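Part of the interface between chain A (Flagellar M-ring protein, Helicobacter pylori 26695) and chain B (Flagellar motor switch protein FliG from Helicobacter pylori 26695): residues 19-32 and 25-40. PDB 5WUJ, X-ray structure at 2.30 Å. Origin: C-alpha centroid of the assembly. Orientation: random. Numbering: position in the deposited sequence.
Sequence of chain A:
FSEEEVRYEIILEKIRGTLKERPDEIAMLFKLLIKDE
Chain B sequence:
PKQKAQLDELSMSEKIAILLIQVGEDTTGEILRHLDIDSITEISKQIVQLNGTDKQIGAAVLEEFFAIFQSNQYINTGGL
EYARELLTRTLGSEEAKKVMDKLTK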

ATOM      1  N   LEU A  19       1.227  -2.589  -9.968  1.00 21.26           N
ATOM      2  CA  LEU A  19       0.627  -3.917 -10.067  1.00 29.94           C
ATOM      3  C   LEU A  19       0.293  -4.271 -11.512  1.00 30.37           C
ATOM      4  O   LEU A  19       0.541  -5.404 -11.951  1.00 25.51           O
ATOM      5  CB  LEU A  19      -0.619  -4.001  -9.190  1.00 21.96           C
ATOM      6  CG  LEU A  19      -0.336  -4.596  -7.810  1.00 28.69           C
ATOM      7  CD1 LEU A  19       0.554  -3.661  -6.980  1.00 22.24           C
ATOM      8  CD2 LEU A  19      -1.626  -4.923  -7.082  1.00 23.23           C
ATOM      9  N   LYS A  20      -0.247  -3.323 -12.267  1.00 24.97           N
ATOM     10  CA  LYS A  20      -0.606  -3.577 -13.658  1.00 33.33           C
ATOM     11  C   LYS A  20       0.605  -3.798 -14.555  1.00 29.96           C
ATOM     12  O   LYS A  20       0.577  -4.629 -15.440  1.00 32.58           O
ATOM     13  CB  LYS A  20      -1.468  -2.445 -14.217  1.00 32.94           C
ATOM     14  CG  LYS A  20      -2.896  -2.472 -13.724  1.00 44.57           C
ATOM     15  CD  LYS A  20      -3.737  -1.415 -14.408  1.00 57.42           C
ATOM     16  CE  LYS A  20      -5.210  -1.768 -14.368  1.00 64.74           C
ATOM     17  NZ  LYS A  20      -5.439  -3.232 -14.214  1.00 64.46           N
ATOM     18  N   GLU A  21       1.659  -3.041 -14.285  1.00 26.56           N
ATOM     19  CA  GLU A  21       2.914  -3.075 -15.013  1.00 24.46           C
ATOM     20  C   GLU A  21       3.621  -4.430 -14.990  1.00 34.71           C
ATOM     21  O   GLU A  21       4.059  -4.907 -16.021  1.00 33.67           O
ATOM     22  CB  GLU A  21       3.840  -2.010 -14.443  1.00 31.26           C
ATOM     23  CG  GLU A  21       4.888  -1.477 -15.395  1.00 53.92           C
ATOM     24  CD  GLU A  21       5.732  -0.385 -14.765  1.00 61.65           C
ATOM     25  OE1 GLU A  21       5.176   0.670 -14.424  1.00 62.09           O
ATOM     26  OE2 GLU A  21       6.943  -0.581 -14.599  1.00 65.53           O
ATOM     27  N   ARG A  22       3.731  -5.037 -13.815  1.00 30.00           N
ATOM     28  CA  ARG A  22       4.377  -6.337 -13.679  1.00 35.49           C
ATOM     29  C   ARG A  22       3.623  -7.211 -12.697  1.00 25.28           C
ATOM     30  O   ARG A  22       4.053  -7.388 -11.576  1.00 21.34           O
ATOM     31  CB  ARG A  22       5.816  -6.169 -13.213  1.00 33.71           C
ATOM     32  CG  ARG A  22       6.002  -5.057 -12.210  1.00 43.48           C
ATOM     33  CD  ARG A  22       6.786  -3.929 -12.825  1.00 52.20           C
ATOM     34  NE  ARG A  22       8.202  -4.225 -12.794  1.00 54.89           N
ATOM     35  CZ  ARG A  22       9.139  -3.323 -12.575  1.00 45.54           C
ATOM     36  NH1 ARG A  22       8.807  -2.062 -12.381  1.00 44.85           N
ATOM     37  NH2 ARG A  22      10.403  -3.692 -12.546  1.00 52.07           N
ATOM     38  N   PRO A  23       2.510  -7.777 -13.137  1.00 27.43           N
ATOM     39  CA  PRO A  23       1.683  -8.586 -12.229  1.00 20.81           C
ATOM     40  C   PRO A  23       2.379  -9.837 -11.729  1.00 28.08           C
ATOM     41  O   PRO A  23       2.187 -10.215 -10.564  1.00 20.06           O
ATOM     42  CB  PRO A  23       0.455  -8.927 -13.091  1.00 27.87           C
ATOM     43  CG  PRO A  23       0.931  -8.788 -14.518  1.00 26.12           C
ATOM     44  CD  PRO A  23       1.849  -7.590 -14.440  1.00 31.80           C
ATOM     45  N   ASP A  24       3.182 -10.497 -12.571  1.00 20.95           N
ATOM     46  CA  ASP A  24       3.823 -11.725 -12.116  1.00 25.00           C
ATOM     47  C   ASP A  24       4.872 -11.425 -11.053  1.00 23.27           C
ATOM     48  O   ASP A  24       4.977 -12.152 -10.060  1.00 32.64           O
ATOM     49  CB  ASP A  24       4.419 -12.506 -13.300  1.00 23.33           C
ATOM     50  CG  ASP A  24       5.403 -11.678 -14.138  1.00 32.75           C
ATOM     51  OD1 ASP A  24       5.312 -10.417 -14.127  1.00 27.35           O
ATOM     52  OD2 ASP A  24       6.262 -12.298 -14.820  1.00 27.01           O
ATOM     53  N   GLU A  25       5.616 -10.327 -11.207  1.00 19.86           N
ATOM     54  CA  GLU A  25       6.627  -9.989 -10.204  1.00 23.11           C
ATOM     55  C   GLU A  25       5.992  -9.561  -8.881  1.00 23.08           C
ATOM     56  O   GLU A  25       6.436  -9.992  -7.811  1.00 20.49           O
ATOM     57  CB  GLU A  25       7.564  -8.901 -10.737  1.00 21.08           C
ATOM     58  CG  GLU A  25       8.269  -9.285 -12.050  1.00 32.31           C
ATOM     59  CD  GLU A  25       9.251  -8.213 -12.547  1.00 40.75           C
ATOM     60  OE1 GLU A  25       9.427  -7.193 -11.858  1.00 33.63           O
ATOM     61  OE2 GLU A  25       9.849  -8.394 -13.633  1.00 42.14           O
ATOM     62  N   ILE A  26       4.954  -8.721  -8.922  1.00 19.27           N
ATOM     63  CA  ILE A  26       4.294  -8.325  -7.679  1.00 17.68           C
ATOM     64  C   ILE A  26       3.661  -9.532  -6.997  1.00 18.59           C
ATOM     65  O   ILE A  26       3.715  -9.666  -5.768  1.00 27.78           O
ATOM     66  CB  ILE A  26       3.248  -7.221  -7.934  1.00 21.97           C
ATOM     67  CG1 ILE A  26       3.911  -5.993  -8.549  1.00 26.17           C
ATOM     68  CG2 ILE A  26       2.603  -6.811  -6.615  1.00 23.02           C
ATOM     69  CD1 ILE A  26       5.092  -5.473  -7.750  1.00 22.92           C
ATOM     70  N   ALA A  27       3.054 -10.431  -7.778  1.00 22.17           N
ATOM     71  CA  ALA A  27       2.502 -11.655  -7.204  1.00 30.14           C
ATOM     72  C   ALA A  27       3.564 -12.432  -6.439  1.00 31.03           C
ATOM     73  O   ALA A  27       3.302 -12.957  -5.351  1.00 28.25           O
ATOM     74  CB  ALA A  27       1.902 -12.530  -8.296  1.00 26.73           C
ATOM     75  N   MET A  28       4.774 -12.508  -6.983  1.00 19.19           N
ATOM     76  CA  MET A  28       5.807 -13.237  -6.266  1.00 18.90           C
ATOM     77  C   MET A  28       6.313 -12.415  -5.090  1.00 26.09           C
ATOM     78  O   MET A  28       6.617 -12.965  -4.026  1.00 25.98           O
ATOM     79  CB  MET A  28       6.957 -13.599  -7.210  1.00 23.09           C
ATOM     80  CG  MET A  28       8.180 -14.193  -6.523  1.00 30.45           C
ATOM     81  SD  MET A  28       7.858 -15.834  -5.782  1.00 35.95           S
ATOM     82  CE  MET A  28       7.283 -16.712  -7.210  1.00 33.83           C
ATOM     83  N   LEU A  29       6.420 -11.097  -5.262  1.00 21.40           N
ATOM     84  CA  LEU A  29       6.746 -10.252  -4.124  1.00 22.17           C
ATOM     85  C   LEU A  29       5.787 -10.524  -2.975  1.00 26.89           C
ATOM     86  O   LEU A  29       6.209 -10.642  -1.819  1.00 27.74           O
ATOM     87  CB  LEU A  29       6.699  -8.775  -4.525  1.00 24.17           C
ATOM     88  CG  LEU A  29       6.884  -7.781  -3.380  1.00 28.86           C
ATOM     89  CD1 LEU A  29       8.320  -7.796  -2.918  1.00 32.48           C
ATOM     90  CD2 LEU A  29       6.496  -6.391  -3.846  1.00 28.26           C
ATOM     91  N   PHE A  30       4.490 -10.661  -3.281  1.00 20.61           N
ATOM     92  CA  PHE A  30       3.514 -10.916  -2.227  1.00 26.07           C
ATOM     93  C   PHE A  30       3.767 -12.266  -1.572  1.00 27.62           C
ATOM     94  O   PHE A  30       3.744 -12.383  -0.340  1.00 32.05           O
ATOM     95  CB  PHE A  30       2.090 -10.847  -2.787  1.00 20.33           C
ATOM     96  CG  PHE A  30       1.625  -9.464  -3.108  1.00 20.82           C
ATOM     97  CD1 PHE A  30       2.205  -8.362  -2.507  1.00 24.13           C
ATOM     98  CD2 PHE A  30       0.599  -9.263  -4.027  1.00 24.08           C
ATOM     99  CE1 PHE A  30       1.755  -7.064  -2.803  1.00 29.92           C
ATOM    100  CE2 PHE A  30       0.143  -7.990  -4.323  1.00 29.90           C
ATOM    101  CZ  PHE A  30       0.726  -6.881  -3.708  1.00 29.04           C
ATOM    102  N   LYS A  31       4.013 -13.302  -2.385  1.00 21.42           N
ATOM    103  CA  LYS A  31       4.360 -14.605  -1.823  1.00 29.41           C
ATOM    104  C   LYS A  31       5.577 -14.491  -0.919  1.00 31.48           C
ATOM    105  O   LYS A  31       5.576 -14.997   0.210  1.00 29.37           O
ATOM    106  CB  LYS A  31       4.622 -15.624  -2.937  1.00 29.74           C
ATOM    107  CG  LYS A  31       3.374 -16.128  -3.645  1.00 33.18           C
ATOM    108  CD  LYS A  31       3.716 -17.241  -4.622  1.00 36.77           C
ATOM    109  CE  LYS A  31       4.375 -18.390  -3.896  1.00 40.62           C
ATOM    110  NZ  LYS A  31       4.327 -19.661  -4.663  1.00 37.64           N
ATOM    111  N   LEU A  32       6.619 -13.794  -1.389  1.00 26.49           N
ATOM    112  CA  LEU A  32       7.843 -13.694  -0.596  1.00 31.46           C
ATOM    113  C   LEU A  32       7.605 -12.914   0.691  1.00 37.11           C
ATOM    114  O   LEU A  32       8.135 -13.276   1.748  1.00 31.53           O
ATOM    115  CB  LEU A  32       8.965 -13.051  -1.413  1.00 30.93           C
ATOM    116  CG  LEU A  32       9.524 -13.885  -2.564  1.00 33.68           C
ATOM    117  CD1 LEU A  32      10.386 -13.012  -3.482  1.00 25.19           C
ATOM    118  CD2 LEU A  32      10.302 -15.126  -2.025  1.00 28.25           C
TER
ATOM    119  N   GLU B  25     -11.163  -4.790  -8.623  1.00 28.95           N
ATOM    120  CA  GLU B  25     -11.271  -6.168  -9.091  1.00 29.95           C
ATOM    121  C   GLU B  25     -10.387  -6.439 -10.303  1.00 33.76           C
ATOM    122  O   GLU B  25      -9.751  -7.498 -10.382  1.00 30.29           O
ATOM    123  CB  GLU B  25     -12.724  -6.504  -9.426  1.00 27.38           C
ATOM    124  CG  GLU B  25     -12.868  -7.942  -9.939  1.00 46.86           C
ATOM    125  CD  GLU B  25     -14.287  -8.476  -9.862  1.00 48.55           C
ATOM    126  OE1 GLU B  25     -15.027  -8.111  -8.922  1.00 50.12           O
ATOM    127  OE2 GLU B  25     -14.653  -9.278 -10.741  1.00 51.86           O
ATOM    128  N   ASP B  26     -10.351  -5.514 -11.267  1.00 28.17           N
ATOM    129  CA  ASP B  26      -9.612  -5.765 -12.503  1.00 38.62           C
ATOM    130  C   ASP B  26      -8.140  -6.011 -12.214  1.00 31.32           C
ATOM    131  O   ASP B  26      -7.562  -6.999 -12.675  1.00 28.07           O
ATOM    132  CB  ASP B  26      -9.774  -4.592 -13.470  1.00 52.04           C
ATOM    133  CG  ASP B  26     -11.071  -4.658 -14.246  1.00 73.45           C
ATOM    134  OD1 ASP B  26     -11.451  -3.631 -14.857  1.00 84.57           O
ATOM    135  OD2 ASP B  26     -11.710  -5.735 -14.242  1.00 72.99           O
ATOM    136  N   THR B  27      -7.527  -5.127 -11.432  1.00 25.77           N
ATOM    137  CA  THR B  27      -6.112  -5.267 -11.116  1.00 24.90           C
ATOM    138  C   THR B  27      -5.872  -6.449 -10.193  1.00 20.89           C
ATOM    139  O   THR B  27      -4.872  -7.159 -10.335  1.00 22.63           O
ATOM    140  CB  THR B  27      -5.607  -3.975 -10.484  1.00 30.39           C
ATOM    141  OG1 THR B  27      -5.849  -2.892 -11.387  1.00 30.25           O
ATOM    142  CG2 THR B  27      -4.128  -4.062 -10.159  1.00 26.97           C
ATOM    143  N   THR B  28      -6.787  -6.688  -9.253  1.00 23.11           N
ATOM    144  CA  THR B  28      -6.688  -7.865  -8.396  1.00 25.37           C
ATOM    145  C   THR B  28      -6.713  -9.148  -9.215  1.00 23.84           C
ATOM    146  O   THR B  28      -5.895 -10.045  -9.003  1.00 24.68           O
ATOM    147  CB  THR B  28      -7.825  -7.873  -7.373  1.00 19.15           C
ATOM    148  OG1 THR B  28      -7.649  -6.787  -6.464  1.00 30.93           O
ATOM    149  CG2 THR B  28      -7.816  -9.190  -6.603  1.00 23.64           C
ATOM    150  N   GLY B  29      -7.659  -9.257 -10.153  1.00 24.86           N
ATOM    151  CA  GLY B  29      -7.673 -10.420 -11.029  1.00 22.50           C
ATOM    152  C   GLY B  29      -6.345 -10.640 -11.726  1.00 27.83           C
ATOM    153  O   GLY B  29      -5.943 -11.781 -11.951  1.00 26.13           O
ATOM    154  N   GLU B  30      -5.627  -9.557 -12.053  1.00 28.82           N
ATOM    155  CA  GLU B  30      -4.341  -9.712 -12.734  1.00 37.12           C
ATOM    156  C   GLU B  30      -3.288 -10.319 -11.812  1.00 36.71           C
ATOM    157  O   GLU B  30      -2.445 -11.105 -12.266  1.00 35.69           O
ATOM    158  CB  GLU B  30      -3.851  -8.373 -13.282  1.00 38.25           C
ATOM    159  CG  GLU B  30      -4.918  -7.594 -14.023  1.00 61.78           C
ATOM    160  CD  GLU B  30      -4.466  -7.117 -15.381  1.00 82.19           C
ATOM    161  OE1 GLU B  30      -5.180  -6.283 -15.979  1.00 89.61           O
ATOM    162  OE2 GLU B  30      -3.400  -7.576 -15.847  1.00 89.08           O
ATOM    163  N   ILE B  31      -3.309  -9.961 -10.518  1.00 25.16           N
ATOM    164  CA  ILE B  31      -2.365 -10.552  -9.571  1.00 20.94           C
ATOM    165  C   ILE B  31      -2.720 -12.011  -9.316  1.00 26.35           C
ATOM    166  O   ILE B  31      -1.853 -12.897  -9.371  1.00 25.29           O
ATOM    167  CB  ILE B  31      -2.344  -9.767  -8.249  1.00 29.42           C
ATOM    168  CG1 ILE B  31      -1.759  -8.358  -8.420  1.00 28.00           C
ATOM    169  CG2 ILE B  31      -1.502 -10.518  -7.231  1.00 19.07           C
ATOM    170  CD1 ILE B  31      -0.513  -8.299  -9.249  1.00 24.74           C
ATOM    171  N   LEU B  32      -4.005 -12.276  -9.038  1.00 20.98           N
ATOM    172  CA  LEU B  32      -4.429 -13.627  -8.673  1.00 22.10           C
ATOM    173  C   LEU B  32      -4.102 -14.636  -9.765  1.00 31.75           C
ATOM    174  O   LEU B  32      -3.752 -15.784  -9.460  1.00 33.77           O
ATOM    175  CB  LEU B  32      -5.925 -13.668  -8.377  1.00 24.48           C
ATOM    176  CG  LEU B  32      -6.494 -12.815  -7.245  1.00 31.41           C
ATOM    177  CD1 LEU B  32      -7.985 -13.101  -7.084  1.00 32.17           C
ATOM    178  CD2 LEU B  32      -5.772 -13.034  -5.922  1.00 24.72           C
ATOM    179  N   ARG B  33      -4.180 -14.229 -11.037  1.00 26.61           N
ATOM    180  CA  ARG B  33      -3.892 -15.142 -12.139  1.00 33.19           C
ATOM    181  C   ARG B  33      -2.426 -15.565 -12.194  1.00 34.60           C
ATOM    182  O   ARG B  33      -2.102 -16.492 -12.942  1.00 33.54           O
ATOM    183  CB  ARG B  33      -4.320 -14.508 -13.479  1.00 38.69           C
ATOM    184  CG  ARG B  33      -5.851 -14.403 -13.660  1.00 43.10           C
ATOM    185  CD  ARG B  33      -6.291 -14.070 -15.094  1.00 37.69           C
ATOM    186  NE  ARG B  33      -6.027 -12.679 -15.459  1.00 36.86           N
ATOM    187  CZ  ARG B  33      -6.851 -11.658 -15.217  1.00 37.02           C
ATOM    188  NH1 ARG B  33      -8.011 -11.855 -14.595  1.00 31.24           N
ATOM    189  NH2 ARG B  33      -6.509 -10.429 -15.590  1.00 30.73           N
ATOM    190  N   HIS B  34      -1.537 -14.920 -11.436  1.00 36.53           N
ATOM    191  CA  HIS B  34      -0.137 -15.311 -11.372  1.00 37.86           C
ATOM    192  C   HIS B  34       0.238 -15.967 -10.049  1.00 43.31           C
ATOM    193  O   HIS B  34       1.414 -16.294  -9.851  1.00 40.96           O
ATOM    194  CB  HIS B  34       0.767 -14.096 -11.624  1.00 34.30           C
ATOM    195  CG  HIS B  34       0.728 -13.607 -13.037  1.00 36.25           C
ATOM    196  ND1 HIS B  34      -0.131 -12.614 -13.460  1.00 36.72           N
ATOM    197  CD2 HIS B  34       1.423 -13.991 -14.134  1.00 38.53           C
ATOM    198  CE1 HIS B  34       0.043 -12.402 -14.751  1.00 35.79           C
ATOM    199  NE2 HIS B  34       0.984 -13.222 -15.186  1.00 38.25           N
ATOM    200  N   LEU B  35      -0.718 -16.171  -9.146  1.00 26.67           N
ATOM    201  CA  LEU B  35      -0.461 -16.849  -7.886  1.00 34.65           C
ATOM    202  C   LEU B  35      -0.828 -18.325  -7.986  1.00 38.47           C
ATOM    203  O   LEU B  35      -1.611 -18.741  -8.844  1.00 47.36           O
ATOM    204  CB  LEU B  35      -1.240 -16.198  -6.740  1.00 25.83           C
ATOM    205  CG  LEU B  35      -0.715 -14.825  -6.305  1.00 32.59           C
ATOM    206  CD1 LEU B  35      -1.656 -14.200  -5.285  1.00 25.89           C
ATOM    207  CD2 LEU B  35       0.707 -14.931  -5.755  1.00 24.74           C
ATOM    208  N   ASP B  36      -0.250 -19.113  -7.083  1.00 35.24           N
ATOM    209  CA  ASP B  36      -0.587 -20.520  -6.907  1.00 35.54           C
ATOM    210  C   ASP B  36      -1.930 -20.634  -6.183  1.00 35.19           C
ATOM    211  O   ASP B  36      -2.410 -19.676  -5.569  1.00 32.76           O
ATOM    212  CB  ASP B  36       0.508 -21.225  -6.109  1.00 38.31           C
ATOM    213  CG  ASP B  36       0.652 -20.636  -4.707  1.00 52.20           C
ATOM    214  OD1 ASP B  36       0.130 -21.232  -3.743  1.00 53.37           O
ATOM    215  OD2 ASP B  36       1.243 -19.539  -4.578  1.00 48.25           O
ATOM    216  N   ILE B  37      -2.528 -21.832  -6.234  1.00 28.96           N
ATOM    217  CA  ILE B  37      -3.887 -22.011  -5.714  1.00 33.80           C
ATOM    218  C   ILE B  37      -3.934 -21.763  -4.212  1.00 31.43           C
ATOM    219  O   ILE B  37      -4.862 -21.121  -3.702  1.00 32.86           O
ATOM    220  CB  ILE B  37      -4.427 -23.410  -6.060  1.00 44.30           C
ATOM    221  CG1 ILE B  37      -4.720 -23.512  -7.553  1.00 47.31           C
ATOM    222  CG2 ILE B  37      -5.688 -23.709  -5.247  1.00 41.27           C
ATOM    223  CD1 ILE B  37      -4.485 -24.894  -8.115  1.00 57.15           C
ATOM    224  N   ASP B  38      -2.944 -22.262  -3.474  1.00 29.45           N
ATOM    225  CA  ASP B  38      -2.953 -22.050  -2.029  1.00 39.24           C
ATOM    226  C   ASP B  38      -2.830 -20.564  -1.687  1.00 39.59           C
ATOM    227  O   ASP B  38      -3.514 -20.071  -0.780  1.00 39.04           O
ATOM    228  CB  ASP B  38      -1.842 -22.863  -1.368  1.00 35.42           C
ATOM    229  CG  ASP B  38      -2.172 -24.342  -1.299  1.00 56.27           C
ATOM    230  OD1 ASP B  38      -3.304 -24.673  -0.895  1.00 56.64           O
ATOM    231  OD2 ASP B  38      -1.302 -25.173  -1.644  1.00 63.90           O
ATOM    232  N   SER B  39      -1.976 -19.829  -2.408  1.00 30.12           N
ATOM    233  CA  SER B  39      -1.912 -18.385  -2.198  1.00 32.82           C
ATOM    234  C   SER B  39      -3.246 -17.728  -2.534  1.00 31.77           C
ATOM    235  O   SER B  39      -3.738 -16.884  -1.777  1.00 29.54           O
ATOM    236  CB  SER B  39      -0.776 -17.765  -3.025  1.00 31.09           C
ATOM    237  OG  SER B  39       0.499 -18.029  -2.441  1.00 34.60           O
ATOM    238  N   ILE B  40      -3.854 -18.108  -3.665  1.00 28.66           N
ATOM    239  CA  ILE B  40      -5.126 -17.497  -4.053  1.00 28.35           C
ATOM    240  C   ILE B  40      -6.189 -17.778  -3.006  1.00 33.05           C
ATOM    241  O   ILE B  40      -7.007 -16.908  -2.680  1.00 30.44           O
ATOM    242  CB  ILE B  40      -5.585 -17.988  -5.435  1.00 26.76           C
ATOM    243  CG1 ILE B  40      -4.636 -17.514  -6.539  1.00 27.67           C
ATOM    244  CG2 ILE B  40      -7.020 -17.523  -5.706  1.00 18.20           C
ATOM    245  CD1 ILE B  40      -4.873 -18.250  -7.862  1.00 28.09           C
TER

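How do the two backbones lie against each other? In chain A one helix runs through E21(A), breaks at R22(A), and a second helix begins at P23(A), with R22(A) at its N-cap position. This second helix crosses the chain B helix that begins this stretch at 74°, their axes approaching to 8.8 Å. The tightest point of the backbone register is P23(A) beside I31(B), where the CA atoms are 5.2 Å apart. Further along, chain A meets the turn from L32(B) to L35(B) and the start of the next chain B helix.

What do L19(A) and K20(A) contribute at the end of the first helix? L19(A) is buried and its CA-to-CB bond points toward chain B; CB of L19(A) lies 3.6 Å from CG2 of T27(B), and CD2 of L19(A) lies 3.7 Å from CG1 of I31(B). The CA-to-CB bond of K20(A) points sideways, but the end of the side chain comes nearer to chain B: chi2 and chi3 are t, and chi4 at -24° bends the tip. There NZ of K20(A) donates a hydrogen bond to OG1 of T27(B) at 2.9 Å and forms a longer salt bridge with OE1 of E30(B) at 3.5 Å, so one charged group serves both residues.

What meets chain B where the backbones are closest, at P23(A) and D24(A)? The CA-to-CB bond of P23(A) points toward chain B: CB of P23(A) is 3.7 Å from the backbone O of E30(B) and 4.0 Å from CD1 of I31(B). H34(B) lies alongside, with a hydrogen bond from ND1 of H34(B) to O of E30(B) at 3.0 Å. One face of that ring is covered by backbone atoms of P23(A) and D24(A), and CB of D24(A) comes within 3.4 Å of CD2 of H34(B).

What receives I31(B)? Its side chain is a knob in a hole formed by L19(A), I26(A), A27(A) and F30(A). A27(A) offers only a methyl group, with CB of A27(A) 4.1 Å from CG2 of I31(B) and 3.7 Å from CD2 of L35(B). F30(A) presents its ring edge, CD2 of F30(A) lying 4.0 Å from CG2 of I31(B).

How does K31(A) combine apolar and charged contacts? CG of K31(A) packs 3.6 Å from CD2 of L35(B), while NZ of K31(A) reaches OD2 of D36(B) at 3.1 Å in a hydrogen-bonded salt bridge. D36(B) also caps its own helix, OD1 of D36(B) accepting from N of S39(B) at 2.9 Å, so the same carboxylate caps the helix through OD1 and pairs with K31(A) through OD2.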